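Local coordinates for protein sphingomyelinase C (Streptomyces griseocarneus, PDB 7CNE) that belongs to the endonuclease/exonuclease/phosphatase family of the DNase I-like clan, a single-chain alpha/beta protein built round two large mixed beta sheets, at residues 15-20 against 61-66; 26-31 against 231-236; 134-137 against 142-145; 150-153 against 157-160; 165-170 against 195-200. All blocks are in the same frame, centred on the assembly; numbering follows the deposited sequence.

Contact 1. Residues 15-20 against 61-66; sequences YNTFLM and DGLKAA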
# COMPACT_ATOMS: atom_id res chain seq x y z
N TYR A 15 -1.45 3.80 2.61
CA TYR A 15 -2.81 3.69 3.12
C TYR A 15 -3.59 2.63 2.36
O TYR A 15 -3.75 2.73 1.14
CB TYR A 15 -3.54 5.03 3.04
CG TYR A 15 -4.89 5.04 3.72
CD1 TYR A 15 -5.05 4.56 5.02
CD2 TYR A 15 -6.02 5.53 3.06
CE1 TYR A 15 -6.29 4.60 5.66
CE2 TYR A 15 -7.25 5.56 3.68
CZ TYR A 15 -7.39 5.10 4.97
OH TYR A 15 -8.64 5.15 5.57
N ASN A 16 -4.09 1.64 3.08
CA ASN A 16 -4.97 0.62 2.50
C ASN A 16 -6.39 1.17 2.56
O ASN A 16 -6.96 1.32 3.64
CB ASN A 16 -4.83 -0.69 3.26
CG ASN A 16 -5.68 -1.82 2.67
OD1 ASN A 16 -6.82 -1.60 2.24
ND2 ASN A 16 -5.13 -3.04 2.65
N THR A 17 -6.99 1.42 1.38
CA THR A 17 -8.25 2.15 1.28
C THR A 17 -9.49 1.28 1.41
O THR A 17 -10.59 1.83 1.54
CB THR A 17 -8.34 2.88 -0.07
OG1 THR A 17 -8.39 1.91 -1.12
CG2 THR A 17 -7.16 3.82 -0.26
N PHE A 18 -9.37 -0.05 1.33
CA PHE A 18 -10.53 -0.94 1.41
C PHE A 18 -11.65 -0.51 0.45
O PHE A 18 -12.82 -0.36 0.84
CB PHE A 18 -11.03 -1.04 2.85
CG PHE A 18 -12.09 -2.09 3.06
CD1 PHE A 18 -11.88 -3.39 2.64
CD2 PHE A 18 -13.30 -1.77 3.67
CE1 PHE A 18 -12.85 -4.37 2.83
CE2 PHE A 18 -14.28 -2.74 3.87
CZ PHE A 18 -14.05 -4.03 3.44
N LEU A 19 -11.29 -0.28 -0.81
CA LEU A 19 -12.27 0.10 -1.82
C LEU A 19 -12.54 -1.09 -2.74
O LEU A 19 -12.12 -1.14 -3.90
CB LEU A 19 -11.79 1.32 -2.60
CG LEU A 19 -11.72 2.62 -1.81
CD1 LEU A 19 -11.06 3.69 -2.68
CD2 LEU A 19 -13.10 3.05 -1.33
N MET A 20 -13.26 -2.07 -2.18
CA MET A 20 -13.63 -3.24 -2.95
C MET A 20 -14.59 -2.84 -4.07
O MET A 20 -15.28 -1.81 -4.00
CB MET A 20 -14.27 -4.29 -2.05
CG MET A 20 -13.38 -4.72 -0.89
SD MET A 20 -13.48 -6.46 -0.42
CE MET A 20 -12.37 -7.19 -1.62
N ASP A 61 -10.81 5.84 -9.56
CA ASP A 61 -10.66 6.94 -10.51
C ASP A 61 -11.03 8.28 -9.88
O ASP A 61 -10.35 9.29 -10.11
CB ASP A 61 -11.53 6.71 -11.75
CG ASP A 61 -10.98 5.64 -12.67
OD1 ASP A 61 -9.89 5.08 -12.42
OD2 ASP A 61 -11.68 5.36 -13.67
N GLY A 62 -12.11 8.32 -9.10
CA GLY A 62 -12.51 9.57 -8.46
C GLY A 62 -11.51 10.06 -7.43
O GLY A 62 -11.24 11.27 -7.33
N LEU A 63 -10.94 9.14 -6.65
CA LEU A 63 -9.91 9.51 -5.68
C LEU A 63 -8.67 10.07 -6.38
O LEU A 63 -8.10 11.09 -5.96
CB LEU A 63 -9.55 8.30 -4.81
CG LEU A 63 -8.72 8.47 -3.52
CD1 LEU A 63 -8.76 7.19 -2.69
CD2 LEU A 63 -7.29 8.82 -3.81
N LYS A 64 -8.22 9.38 -7.44
CA LYS A 64 -7.07 9.85 -8.20
C LYS A 64 -7.33 11.23 -8.79
O LYS A 64 -6.44 12.10 -8.77
CB LYS A 64 -6.72 8.83 -9.29
CG LYS A 64 -5.99 7.58 -8.76
CD LYS A 64 -5.98 6.39 -9.73
CE LYS A 64 -5.33 6.72 -11.06
NZ LYS A 64 -3.99 7.34 -10.88
N ALA A 65 -8.55 11.47 -9.29
CA ALA A 65 -8.91 12.81 -9.76
C ALA A 65 -8.96 13.81 -8.62
O ALA A 65 -8.48 14.94 -8.76
CB ALA A 65 -10.26 12.77 -10.49
N ALA A 66 -9.54 13.43 -7.48
CA ALA A 66 -9.62 14.36 -6.36
C ALA A 66 -8.23 14.73 -5.85
O ALA A 66 -8.03 15.85 -5.36
CB ALA A 66 -10.45 13.76 -5.23

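Contact 2. Residues 26-31 against 231-236; sequences PNWGQE and NSIAAY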
# COMPACT_ATOMS: atom_id res chain seq x y z
N PRO A 26 -21.95 -3.74 -3.12
CA PRO A 26 -22.56 -2.41 -3.29
C PRO A 26 -22.75 -1.62 -2.00
O PRO A 26 -23.02 -0.42 -2.08
CB PRO A 26 -23.91 -2.73 -3.95
CG PRO A 26 -24.18 -4.15 -3.63
CD PRO A 26 -22.85 -4.83 -3.52
N ASN A 27 -22.59 -2.24 -0.83
CA ASN A 27 -22.97 -1.59 0.42
C ASN A 27 -21.78 -1.36 1.36
O ASN A 27 -21.95 -1.36 2.58
CB ASN A 27 -24.06 -2.40 1.12
CG ASN A 27 -25.31 -2.51 0.28
OD1 ASN A 27 -25.86 -1.50 -0.16
ND2 ASN A 27 -25.75 -3.73 0.02
N TRP A 28 -20.58 -1.13 0.83
CA TRP A 28 -19.42 -0.88 1.68
C TRP A 28 -19.01 0.60 1.70
O TRP A 28 -17.90 0.92 2.15
CB TRP A 28 -18.25 -1.77 1.29
CG TRP A 28 -18.00 -2.87 2.29
CD1 TRP A 28 -17.93 -4.21 2.05
CD2 TRP A 28 -17.83 -2.71 3.70
NE1 TRP A 28 -17.70 -4.90 3.22
CE2 TRP A 28 -17.64 -4.00 4.25
CE3 TRP A 28 -17.79 -1.60 4.56
CZ2 TRP A 28 -17.43 -4.20 5.61
CZ3 TRP A 28 -17.59 -1.81 5.91
CH2 TRP A 28 -17.41 -3.11 6.42
N GLY A 29 -19.90 1.49 1.25
CA GLY A 29 -19.65 2.92 1.32
C GLY A 29 -18.46 3.40 0.51
O GLY A 29 -17.84 4.41 0.87
N GLN A 30 -18.15 2.73 -0.61
CA GLN A 30 -16.88 2.98 -1.29
C GLN A 30 -16.82 4.39 -1.87
O GLN A 30 -15.78 5.05 -1.77
CB GLN A 30 -16.64 1.95 -2.40
CG GLN A 30 -16.34 0.52 -1.91
CD GLN A 30 -17.59 -0.34 -1.84
OE1 GLN A 30 -18.63 0.08 -1.34
NE2 GLN A 30 -17.49 -1.58 -2.35
N GLU A 31 -17.89 4.86 -2.53
CA GLU A 31 -17.84 6.19 -3.12
C GLU A 31 -17.76 7.26 -2.04
O GLU A 31 -16.99 8.22 -2.16
CB GLU A 31 -19.05 6.42 -4.02
CG GLU A 31 -18.99 5.66 -5.34
CD GLU A 31 -18.07 6.31 -6.38
OE1 GLU A 31 -17.63 7.47 -6.19
OE2 GLU A 31 -17.78 5.66 -7.41
N ASN A 231 -10.39 -0.04 15.52
CA ASN A 231 -10.83 0.40 14.20
C ASN A 231 -12.19 -0.23 13.92
O ASN A 231 -12.33 -1.45 13.96
CB ASN A 231 -9.80 0.03 13.13
CG ASN A 231 -10.23 0.46 11.74
OD1 ASN A 231 -11.19 -0.08 11.19
ND2 ASN A 231 -9.54 1.45 11.16
N SER A 232 -13.19 0.61 13.62
CA SER A 232 -14.57 0.13 13.54
C SER A 232 -14.80 -0.80 12.35
O SER A 232 -15.61 -1.74 12.46
CB SER A 232 -15.54 1.32 13.49
OG SER A 232 -15.37 2.09 12.31
N ILE A 233 -14.11 -0.59 11.23
CA ILE A 233 -14.24 -1.51 10.10
C ILE A 233 -13.51 -2.83 10.39
O ILE A 233 -14.05 -3.92 10.16
CB ILE A 233 -13.72 -0.86 8.80
CG1 ILE A 233 -14.62 0.30 8.40
CG2 ILE A 233 -13.62 -1.92 7.67
CD1 ILE A 233 -14.13 1.10 7.19
N ALA A 234 -12.27 -2.75 10.88
CA ALA A 234 -11.54 -3.98 11.16
C ALA A 234 -12.25 -4.80 12.23
O ALA A 234 -12.28 -6.04 12.16
CB ALA A 234 -10.10 -3.68 11.58
N ALA A 235 -12.82 -4.13 13.24
CA ALA A 235 -13.52 -4.84 14.31
C ALA A 235 -14.78 -5.54 13.80
O ALA A 235 -15.14 -6.60 14.31
CB ALA A 235 -13.88 -3.88 15.44
N TYR A 236 -15.45 -4.96 12.80
CA TYR A 236 -16.62 -5.61 12.23
C TYR A 236 -16.24 -6.82 11.40
O TYR A 236 -16.93 -7.84 11.42
CB TYR A 236 -17.41 -4.61 11.39
CG TYR A 236 -18.55 -5.24 10.63
CD1 TYR A 236 -19.68 -5.69 11.30
CD2 TYR A 236 -18.50 -5.40 9.26
CE1 TYR A 236 -20.74 -6.27 10.62
CE2 TYR A 236 -19.55 -5.98 8.57
CZ TYR A 236 -20.67 -6.42 9.26
OH TYR A 236 -21.72 -7.00 8.59

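Contact 3. Residues 134-137 against 142-145; sequences YVVL and TRVH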
# COMPACT_ATOMS: atom_id res chain seq x y z
N TYR A 134 6.68 0.39 -9.66
CA TYR A 134 8.01 0.97 -9.50
C TYR A 134 8.00 2.35 -10.14
O TYR A 134 7.72 2.46 -11.34
CB TYR A 134 9.07 0.10 -10.16
CG TYR A 134 10.45 0.73 -10.23
CD1 TYR A 134 11.21 0.91 -9.08
CD2 TYR A 134 11.01 1.08 -11.46
CE1 TYR A 134 12.47 1.45 -9.13
CE2 TYR A 134 12.28 1.65 -11.52
CZ TYR A 134 13.00 1.82 -10.35
OH TYR A 134 14.27 2.36 -10.39
N VAL A 135 8.29 3.39 -9.36
CA VAL A 135 8.34 4.74 -9.90
C VAL A 135 9.69 5.37 -9.58
O VAL A 135 10.25 5.16 -8.50
CB VAL A 135 7.19 5.64 -9.38
CG1 VAL A 135 5.87 5.00 -9.70
CG2 VAL A 135 7.32 5.91 -7.89
N VAL A 136 10.21 6.11 -10.55
CA VAL A 136 11.38 6.96 -10.38
C VAL A 136 10.88 8.39 -10.39
O VAL A 136 10.28 8.82 -11.38
CB VAL A 136 12.43 6.74 -11.48
CG1 VAL A 136 13.62 7.68 -11.25
CG2 VAL A 136 12.89 5.29 -11.51
N LEU A 137 11.10 9.11 -9.30
CA LEU A 137 10.69 10.50 -9.19
C LEU A 137 11.89 11.43 -9.34
O LEU A 137 13.00 11.10 -8.91
CB LEU A 137 10.02 10.77 -7.85
CG LEU A 137 8.96 9.73 -7.45
CD1 LEU A 137 8.50 9.99 -6.03
CD2 LEU A 137 7.76 9.75 -8.42
N THR A 142 17.63 15.38 -8.20
CA THR A 142 18.09 13.99 -8.22
C THR A 142 16.87 13.08 -8.33
O THR A 142 15.74 13.53 -8.53
CB THR A 142 18.96 13.69 -7.00
OG1 THR A 142 19.61 12.42 -7.18
CG2 THR A 142 18.13 13.66 -5.72
N ARG A 143 17.11 11.78 -8.20
CA ARG A 143 16.07 10.78 -8.39
C ARG A 143 15.78 10.07 -7.08
O ARG A 143 16.69 9.84 -6.27
CB ARG A 143 16.47 9.76 -9.46
CG ARG A 143 16.56 10.36 -10.85
CD ARG A 143 17.20 9.37 -11.80
NE ARG A 143 16.99 9.76 -13.19
CZ ARG A 143 17.21 8.96 -14.23
NH1 ARG A 143 17.64 7.72 -14.03
NH2 ARG A 143 17.00 9.40 -15.47
N VAL A 144 14.51 9.72 -6.88
CA VAL A 144 14.06 8.93 -5.74
C VAL A 144 13.23 7.78 -6.29
O VAL A 144 12.36 7.99 -7.14
CB VAL A 144 13.24 9.78 -4.76
CG1 VAL A 144 12.60 8.91 -3.69
CG2 VAL A 144 14.13 10.86 -4.13
N HIS A 145 13.50 6.56 -5.82
CA HIS A 145 12.84 5.36 -6.31
C HIS A 145 11.86 4.87 -5.27
O HIS A 145 12.20 4.77 -4.08
CB HIS A 145 13.87 4.27 -6.65
CG HIS A 145 14.96 4.73 -7.56
ND1 HIS A 145 15.07 4.30 -8.86
CD2 HIS A 145 15.97 5.61 -7.36
CE1 HIS A 145 16.11 4.89 -9.43
NE2 HIS A 145 16.67 5.69 -8.54

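Contact 4. Residues 150-153 against 157-160; sequences HAQS and GCAA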
# COMPACT_ATOMS: atom_id res chain seq x y z
N HIS A 150 1.16 -4.24 -2.21
CA HIS A 150 0.27 -4.87 -1.25
C HIS A 150 0.63 -6.35 -1.29
O HIS A 150 0.32 -7.02 -2.27
CB HIS A 150 -1.20 -4.63 -1.64
CG HIS A 150 -2.19 -5.16 -0.65
ND1 HIS A 150 -3.54 -5.21 -0.91
CD2 HIS A 150 -2.03 -5.64 0.61
CE1 HIS A 150 -4.17 -5.72 0.13
NE2 HIS A 150 -3.28 -5.98 1.07
N ALA A 151 1.32 -6.84 -0.27
CA ALA A 151 1.87 -8.18 -0.29
C ALA A 151 0.81 -9.23 0.10
O ALA A 151 -0.31 -8.91 0.51
CB ALA A 151 3.08 -8.28 0.64
N GLN A 152 1.18 -10.50 -0.06
CA GLN A 152 0.27 -11.62 0.12
C GLN A 152 -0.48 -11.57 1.46
O GLN A 152 0.13 -11.44 2.52
CB GLN A 152 1.06 -12.93 0.02
CG GLN A 152 0.28 -14.19 0.44
CD GLN A 152 -0.76 -14.57 -0.57
OE1 GLN A 152 -0.46 -14.64 -1.76
NE2 GLN A 152 -2.00 -14.80 -0.13
N SER A 153 -1.80 -11.70 1.40
CA SER A 153 -2.59 -11.71 2.62
C SER A 153 -2.61 -13.11 3.24
O SER A 153 -2.31 -14.11 2.59
CB SER A 153 -4.03 -11.25 2.34
OG SER A 153 -4.69 -12.17 1.49
N GLY A 157 -7.58 -19.54 1.53
CA GLY A 157 -7.18 -20.46 0.49
C GLY A 157 -5.73 -20.85 0.50
O GLY A 157 -5.32 -21.71 -0.28
N CYS A 158 -4.93 -20.24 1.37
CA CYS A 158 -3.54 -20.63 1.53
C CYS A 158 -3.44 -21.78 2.51
O CYS A 158 -4.16 -21.82 3.51
CB CYS A 158 -2.69 -19.45 2.01
SG CYS A 158 -2.66 -18.02 0.89
N ALA A 159 -2.54 -22.73 2.23
CA ALA A 159 -2.23 -23.76 3.20
C ALA A 159 -1.48 -23.14 4.38
O ALA A 159 -0.96 -22.03 4.30
CB ALA A 159 -1.40 -24.87 2.55
N ALA A 160 -1.44 -23.87 5.49
CA ALA A 160 -0.71 -23.40 6.67
C ALA A 160 0.73 -23.06 6.30
O ALA A 160 1.43 -23.85 5.67
CB ALA A 160 -0.75 -24.45 7.78

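Contact 5. Residues 165-170 against 195-200; sequences ADRSRQ and LNVDSH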
# COMPACT_ATOMS: atom_id res chain seq x y z
N ALA A 165 5.24 -17.94 3.35
CA ALA A 165 6.23 -18.38 2.37
C ALA A 165 6.15 -17.55 1.10
O ALA A 165 7.18 -17.19 0.52
CB ALA A 165 6.04 -19.86 2.06
N ASP A 166 4.94 -17.25 0.63
CA ASP A 166 4.82 -16.48 -0.59
C ASP A 166 5.14 -15.00 -0.37
O ASP A 166 5.72 -14.37 -1.26
CB ASP A 166 3.42 -16.66 -1.20
CG ASP A 166 3.29 -17.99 -1.91
OD1 ASP A 166 4.34 -18.61 -2.18
OD2 ASP A 166 2.16 -18.41 -2.20
N ARG A 167 4.81 -14.44 0.80
CA ARG A 167 5.29 -13.09 1.10
C ARG A 167 6.80 -13.03 1.01
O ARG A 167 7.36 -12.07 0.46
CB ARG A 167 4.84 -12.64 2.50
CG ARG A 167 3.38 -12.20 2.60
CD ARG A 167 3.09 -11.44 3.89
NE ARG A 167 3.10 -12.28 5.08
CZ ARG A 167 2.06 -12.97 5.53
NH1 ARG A 167 0.90 -12.96 4.87
NH2 ARG A 167 2.18 -13.69 6.65
N SER A 168 7.49 -14.03 1.56
CA SER A 168 8.95 -14.04 1.48
C SER A 168 9.42 -13.98 0.04
O SER A 168 10.29 -13.19 -0.31
CB SER A 168 9.50 -15.29 2.18
OG SER A 168 10.90 -15.39 2.03
N ARG A 169 8.82 -14.81 -0.83
CA ARG A 169 9.19 -14.78 -2.24
C ARG A 169 8.83 -13.45 -2.89
O ARG A 169 9.56 -12.96 -3.76
CB ARG A 169 8.52 -15.94 -2.98
CG ARG A 169 9.12 -17.33 -2.64
CD ARG A 169 8.09 -18.46 -2.69
NE ARG A 169 8.71 -19.77 -2.45
CZ ARG A 169 9.05 -20.23 -1.24
NH1 ARG A 169 8.81 -19.50 -0.15
NH2 ARG A 169 9.62 -21.42 -1.11
N GLN A 170 7.71 -12.84 -2.48
CA GLN A 170 7.34 -11.54 -3.05
C GLN A 170 8.37 -10.47 -2.68
O GLN A 170 8.77 -9.67 -3.54
CB GLN A 170 5.95 -11.13 -2.57
CG GLN A 170 4.82 -12.01 -3.16
CD GLN A 170 3.43 -11.63 -2.66
OE1 GLN A 170 3.30 -10.81 -1.74
NE2 GLN A 170 2.40 -12.22 -3.26
N LEU A 195 2.38 -4.50 3.76
CA LEU A 195 3.23 -5.66 3.55
C LEU A 195 2.73 -6.91 4.26
O LEU A 195 3.33 -7.97 4.11
CB LEU A 195 4.67 -5.35 3.98
CG LEU A 195 5.22 -4.03 3.43
CD1 LEU A 195 6.67 -3.83 3.83
CD2 LEU A 195 5.08 -3.99 1.91
N ASN A 196 1.62 -6.80 5.01
CA ASN A 196 0.95 -7.96 5.60
C ASN A 196 1.88 -8.76 6.50
O ASN A 196 1.75 -9.98 6.62
CB ASN A 196 0.32 -8.85 4.52
CG ASN A 196 -1.15 -8.56 4.33
OD1 ASN A 196 -1.89 -8.50 5.30
ND2 ASN A 196 -1.58 -8.37 3.09
N VAL A 197 2.83 -8.07 7.13
CA VAL A 197 3.75 -8.63 8.11
C VAL A 197 3.58 -7.85 9.41
O VAL A 197 3.80 -6.63 9.44
CB VAL A 197 5.21 -8.56 7.63
CG1 VAL A 197 6.16 -9.02 8.73
CG2 VAL A 197 5.40 -9.38 6.36
N ASP A 198 3.23 -8.55 10.49
CA ASP A 198 3.05 -7.91 11.79
C ASP A 198 4.39 -7.49 12.38
O ASP A 198 5.27 -8.33 12.60
CB ASP A 198 2.32 -8.86 12.74
CG ASP A 198 1.95 -8.21 14.06
OD1 ASP A 198 1.85 -6.96 14.13
OD2 ASP A 198 1.78 -8.95 15.05
N SER A 199 4.54 -6.19 12.68
CA SER A 199 5.78 -5.69 13.25
C SER A 199 6.08 -6.31 14.60
O SER A 199 7.24 -6.34 15.01
CB SER A 199 5.72 -4.16 13.41
OG SER A 199 4.84 -3.79 14.45
N HIS A 200 5.06 -6.82 15.28
CA HIS A 200 5.23 -7.43 16.59
C HIS A 200 5.60 -8.91 16.51
O HIS A 200 5.72 -9.55 17.56
CB HIS A 200 3.95 -7.25 17.40
CG HIS A 200 3.56 -5.82 17.58
ND1 HIS A 200 2.63 -5.19 16.78
CD2 HIS A 200 3.98 -4.89 18.47
CE1 HIS A 200 2.50 -3.93 17.17
NE2 HIS A 200 3.31 -3.72 18.19

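Contact 1. Residues 15-20 against 61-66
Thr17 of strand 12-19 and Leu63 of helix 57-66 mark the nearest approach of the two backbones, yet their CA atoms stay 10.3 Å apart, so side chains alone bridge the gap. Leu63 supplies most of the reach, and leucine suits this because its branched, flexible end spans a wide gap with no polar group to satisfy. Its CB points to the strand, and with CG anti to the backbone N (chi1 -167°) the isobutyl group leans off the helix and carries CD1 forward. That one methyl meets two partners: Leu63 CD1 lies 4.2 Å from Leu19 CD1, and Leu63 CD1 is 4.5 Å from Thr17 CG2. The two leucines meet at a slant, methyl against methyl. Thr17 suits its place because it has two kinds of branch. Its CG2 offers hydrocarbon to the helix, while its OG1 is hydrogen-bonded to the backbone O of Gln52 on the adjacent strand 48-54. Between Thr17 and Leu19, Phe18 has its ring on the far side from the helix, and an Asx turn steadies the chain there: Phe18 N donates to Asn16 OD1 over 3.1 Å. Leu51 of strand 48-54 touches both Thr17 and Leu63, and Ile37 of helix 30-39 packs on Thr17, so the three side chains belong to a wider buried layer between the seven-strand sheet and its helices. The chemistry is purely apolar and the shared surface is small, 71 Å². The pairing therefore depends on dispersion and the exclusion of water, and probably gains much of its stability from the surrounding hydrophobic core.

Contact 2. Residues 26-31 against 231-236
Trp28, in the turn leading into helix 30-39, meets Ile233 and Tyr236 of the short helix 232-237, forming part of an aromatic cluster near the periphery of the fold. The far rim of the six-membered indole ring does the touching. Trp28 CH2 lies 3.8 Å from Tyr236 CD2, and Trp28 CZ2 is 4.1 Å from Tyr236 CE2, so neighbouring ring carbons meet in a skewed approach. Trp28 CH2 also reaches Ile233 CG2 at 4.2 Å. Tyr236 has CG anti to the backbone N (chi1 173°), which swings the phenol out from the helix to the indole. A large flat residue suits position 28, since its length spans the gap from a turn whose backbone remains 9.9 Å away, measured from the CA of Trp28 to the CA of Ile233. The helix end is fixed by its own N-cap. Asn231 OD1 accepts from Ala234 N at 2.9 Å in a nearly straight bond (172°), with a weak second bond from Ile233 N. Gly29, the N-cap position of helix 30-39, has a positive phi that glycine tolerates easily. Phe18 of strand 12-19 stacks edge-to-face with Trp28, and Trp273 of strand 273-276 touches both Trp28 and Ile233. Tyr284 of strand 281-284 also meets these two, placing the contact between strand 12-19 and the two-stranded antiparallel sheet.

Contact 3. Residues 134-137 against 142-145
Tyr134 and His145 run alongside each other, their rings rim to rim with planes at 28°. With CG anti to its backbone N (chi1 171°), Tyr134 lays its phenol along the strand, long enough to bring OH to the edge of the imidazole, where Tyr134 OH and His145 ND1 share a short hydrogen bond of 2.6 Å. Histidine suits the place by offering a second nitrogen: NE2 is bonded to Glu187, so the ring's rotation is fixed. Val136, paired directly with His145 at a non-hydrogen-bonded site, sets CG1 over one face of the imidazole, 4.1 Å above its plane and offset toward the rim, while Val136 CG2 lies 3.6 Å from His145 ND1. The extended chain of Arg143 passes the same methyl, its CB, CG and CD all about 4.0 Å from Val136 CG1. Leu137 and Val144 point to the other face. Their backbones form the hydrogen-bonded pair, Leu137 N to Val144 O at 2.7 Å and Val144 N to Leu137 O at 2.9 Å. Beta-branched valines suit such extended strands. This is a classic antiparallel beta hairpin, strands 131-139 and 142-150, at the middle of the six-strand sheet of the DNase I-like fold.

Contact 4. Residues 150-153 against 157-160
Gln152 and Cys158 make the close part of this contact: Gln152 NE2 lies 3.4 Å from Cys158 SG, the nitrogen resting against sulfur in plain packing. The amide is held firmly. Gln152 NE2 donates to Ser153 O at 2.8 Å and 163°, meeting a lone pair in the carbonyl plane and keeping the acceptor near the plane of the amide itself. A bend at chi2 (73°) folds the glutamine back so that it can reach the carbonyl of its own successor. At the other end, Gln152 OE1 accepts from the backbone N of Cys122, the very cysteine whose sulfur forms the disulfide with Cys158. Glutamine suits this place because its amide donates and accepts at once, tying two loops together beside the covalent bond. Both segments belong to the link from strand 142-150 of the six-strand sheet to helix 162-180, the first connection of a beta-alpha-beta crossover that runs through this helix to the parallel neighbour strand 188-192. Elsewhere the segments are far looser. Ser153 O stands 4.3 Å from Cys158 SG, and the Ser153 hydroxyl turns to Asp125. On the solvent side, the chain before and after Cys158 turns outward: the exposed Gly157 and Ala159 flank it without meeting residues 150-153.

Contact 5. Residues 165-170 against 195-200
Leu195 begins the contact with its backbone, its O lying 3.5 Å from Arg167 CD of helix 162-180. Next, Asn196 takes a positive phi, a conformation asparagine tolerates better than most residues, and brings its carbonyl over one face of the Arg167 guanidinium. The O stands 3.0 Å above that plane, displaced toward the rim, nearest NE and CZ; although Asn196 O is 3.1 Å from Arg167 NE, the angle is too poor for a hydrogen bond, so the approach is probably electrostatic. Asn196 CB also packs 3.8 Å from Arg167 CD. The amide end leads away from the helix, and its ND2 bonds to Ala151 O and to a bound succinic acid, probably from the crystallisation liquor. Val197 follows with an apolar branch, CG2, at 3.9 Å from Arg167 NE. A bend at chi3 (-71°) lays the guanidinium beneath the Asn196 carbonyl, and arginine suits the place because its several N-H groups serve at once a salt bridge from NE to Glu203 and bonds from NH1 to Gln152 O and Thr154 OG1. Beyond Val197 the chain leaves the helix. Helix 203-211 flanks the segment through Met207, which touches Leu195 and Val197, while Tyr248 of strand 247-251 and Thr149 of strand 142-150 meet Leu195, placing the loop between helix 162-180, helix 203-211 and the six-strand sheet.

Along the chain, contact 1 closes before contacts 3, 4 and 5 follow in series, while contact 2, joining residues 26-31 to 231-236, encloses those three and interleaves with contact 1. Contacts 1 and 2, with centres 14 Å apart, are joined by Gln30 NE2, probably hydrogen-bonded to Met20 O. Contacts 4 and 5 lie 9 Å apart between centres and touch through Gln152, which meets Arg167 and Gln170. Contact 3 stands apart in the six-strand sheet, 34 Å from contact 2, centre to centre. His150, where strand 142-150 runs from contact 3 into contact 4, touches Asn16 on a strand of the seven-strand sheet, consistent with the two sheets packing face to face as in the DNase I-like sandwich.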